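Local coordinates for DNA mismatch repair protein PMS1 (Saccharomyces cerevisiae, PDB 3H4L) that binds ATP in an N-terminal GHKL-type ATPase domain and acts in DNA mismatch repair, at residues R282-V287 with A315-L320. Residues are numbered along the deposited sequence; the frame is centred on the assembly and turned at random.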
loop_
_atom_site.group_PDB
_atom_site.type_symbol
_atom_site.label_atom_id
_atom_site.label_comp_id
_atom_site.label_asym_id
_atom_site.label_seq_id
_atom_site.Cartn_x
_atom_site.Cartn_y
_atom_site.Cartn_z
ATOM N N ARG B 282 -8.162 3.110 18.197
ATOM C CA ARG B 282 -9.074 3.428 17.109
ATOM C C ARG B 282 -10.186 4.383 17.542
ATOM O O ARG B 282 -11.365 4.015 17.546
ATOM C CB ARG B 282 -9.672 2.134 16.549
ATOM C CG ARG B 282 -10.380 2.291 15.209
ATOM C CD ARG B 282 -10.770 0.939 14.602
ATOM N NE ARG B 282 -9.607 0.083 14.370
ATOM C CZ ARG B 282 -9.633 -1.062 13.691
ATOM N NH1 ARG B 282 -10.766 -1.512 13.158
ATOM N NH2 ARG B 282 -8.516 -1.758 13.543
ATOM N N GLN B 283 -9.809 5.613 17.889
ATOM C CA GLN B 283 -10.786 6.606 18.325
ATOM C C GLN B 283 -10.711 7.912 17.508
ATOM O O GLN B 283 -9.694 8.605 17.519
ATOM C CB GLN B 283 -10.589 6.891 19.823
ATOM C CG GLN B 283 -10.371 5.630 20.672
ATOM C CD GLN B 283 -10.497 5.882 22.172
ATOM O OE1 GLN B 283 -9.912 6.822 22.711
ATOM N NE2 GLN B 283 -11.256 5.030 22.850
ATOM N N PHE B 284 -11.798 8.232 16.803
ATOM C CA PHE B 284 -11.876 9.443 15.975
ATOM C C PHE B 284 -13.068 10.314 16.375
ATOM O O PHE B 284 -14.194 9.822 16.508
ATOM C CB PHE B 284 -12.040 9.092 14.489
ATOM C CG PHE B 284 -10.940 8.246 13.935
ATOM C CD1 PHE B 284 -10.937 6.877 14.127
ATOM C CD2 PHE B 284 -9.898 8.821 13.211
ATOM C CE1 PHE B 284 -9.913 6.087 13.604
ATOM C CE2 PHE B 284 -8.870 8.037 12.686
ATOM C CZ PHE B 284 -8.881 6.668 12.883
ATOM N N ILE B 285 -12.823 11.610 16.538
ATOM C CA ILE B 285 -13.878 12.555 16.909
ATOM C C ILE B 285 -13.848 13.745 15.972
ATOM O O ILE B 285 -12.784 14.306 15.688
ATOM C CB ILE B 285 -13.675 13.107 18.306
ATOM C CG1 ILE B 285 -12.284 13.737 18.354
ATOM C CG2 ILE B 285 -13.869 12.014 19.334
ATOM C CD1 ILE B 285 -11.830 14.178 19.671
ATOM N N TYR B 286 -15.020 14.149 15.515
ATOM C CA TYR B 286 -15.103 15.272 14.611
ATOM C C TYR B 286 -16.122 16.317 15.042
ATOM O O TYR B 286 -17.179 15.997 15.584
ATOM C CB TYR B 286 -15.479 14.796 13.213
ATOM C CG TYR B 286 -14.711 13.604 12.706
ATOM C CD1 TYR B 286 -15.035 12.315 13.121
ATOM C CD2 TYR B 286 -13.714 13.759 11.744
ATOM C CE1 TYR B 286 -14.398 11.211 12.575
ATOM C CE2 TYR B 286 -13.070 12.665 11.197
ATOM C CZ TYR B 286 -13.421 11.392 11.606
ATOM O OH TYR B 286 -12.856 10.300 10.989
ATOM N N VAL B 287 -15.781 17.575 14.793
ATOM C CA VAL B 287 -16.664 18.689 15.091
ATOM C C VAL B 287 -16.812 19.391 13.749
ATOM O O VAL B 287 -15.863 19.979 13.225
ATOM C CB VAL B 287 -16.056 19.638 16.136
ATOM C CG1 VAL B 287 -16.985 20.828 16.366
ATOM C CG2 VAL B 287 -15.837 18.886 17.434
ATOM N N ALA B 315 -14.161 1.667 20.285
ATOM C CA ALA B 315 -13.729 2.186 18.995
ATOM C C ALA B 315 -14.668 3.386 18.797
ATOM O O ALA B 315 -15.879 3.270 19.003
ATOM C CB ALA B 315 -13.945 1.153 17.904
ATOM N N VAL B 316 -14.120 4.537 18.414
ATOM C CA VAL B 316 -14.944 5.728 18.255
ATOM C C VAL B 316 -14.917 6.399 16.892
ATOM O O VAL B 316 -13.870 6.526 16.262
ATOM C CB VAL B 316 -14.568 6.798 19.284
ATOM C CG1 VAL B 316 -15.628 7.907 19.291
ATOM C CG2 VAL B 316 -14.408 6.164 20.647
ATOM N N PHE B 317 -16.096 6.838 16.468
ATOM C CA PHE B 317 -16.302 7.537 15.204
ATOM C C PHE B 317 -17.503 8.441 15.448
ATOM O O PHE B 317 -18.626 8.123 15.054
ATOM C CB PHE B 317 -16.628 6.560 14.070
ATOM C CG PHE B 317 -15.576 5.527 13.841
ATOM C CD1 PHE B 317 -15.769 4.219 14.269
ATOM C CD2 PHE B 317 -14.386 5.858 13.203
ATOM C CE1 PHE B 317 -14.791 3.247 14.066
ATOM C CE2 PHE B 317 -13.396 4.895 12.992
ATOM C CZ PHE B 317 -13.599 3.588 13.425
ATOM N N LEU B 318 -17.270 9.565 16.110
ATOM C CA LEU B 318 -18.367 10.466 16.406
ATOM C C LEU B 318 -18.193 11.862 15.866
ATOM O O LEU B 318 -17.139 12.477 16.015
ATOM C CB LEU B 318 -18.582 10.538 17.913
ATOM C CG LEU B 318 -18.891 9.193 18.557
ATOM C CD1 LEU B 318 -19.164 9.412 20.025
ATOM C CD2 LEU B 318 -20.092 8.552 17.882
ATOM N N ASN B 319 -19.244 12.362 15.232
ATOM C CA ASN B 319 -19.214 13.708 14.697
ATOM C C ASN B 319 -20.143 14.587 15.510
ATOM O O ASN B 319 -21.318 14.259 15.679
ATOM C CB ASN B 319 -19.659 13.737 13.234
ATOM C CG ASN B 319 -19.667 15.150 12.657
ATOM O OD1 ASN B 319 -18.614 15.779 12.496
ATOM N ND2 ASN B 319 -20.860 15.658 12.360
ATOM N N LEU B 320 -19.595 15.686 16.028
ATOM C CA LEU B 320 -20.366 16.656 16.796
ATOM C C LEU B 320 -20.689 17.775 15.822
ATOM O O LEU B 320 -19.793 18.483 15.348
ATOM C CB LEU B 320 -19.563 17.223 17.974
ATOM C CG LEU B 320 -18.997 16.263 19.021
ATOM C CD1 LEU B 320 -18.684 17.039 20.294
ATOM C CD2 LEU B 320 -20.000 15.155 19.316
#
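The rings of F284 and F317 form the apolar centre of two neighbouring parallel strands, joined by helix 295-306 in a left-handed beta-alpha-beta crossover of the S5-like domain. Both side chains have CG anti to the carbonyl carbon and point the same way, so the rings, their planes nearly parallel (9°) but stepped apart, meet rim to rim, F284 CD1 lying 3.4 Å from F317 CE2. One atom further round the same rim, F317 CZ lies 3.9 Å from R282 CG; helix 213-221 packs on all three side chains. A leucine at F317, with no ring rim to offer F284 CD1 and R282 CG, would probably loosen the packing between the strand pair and F221. On the opposite face V316 CG2 rests against Q283 CB, and helix 295-306 covers Q283, I285 and L320. Five backbone hydrogen bonds join the strands, from V316 N to R282 O through to L320 N to Y286 O. Y286 reaches out to helix 167-184, where its OH bonds to G180 O. At the polar edge N319 OD1 accepts a hydrogen bond from K289 N and ND2 donates to E321 OE1, while OD1 sits 3.4 Å from Y286 CB.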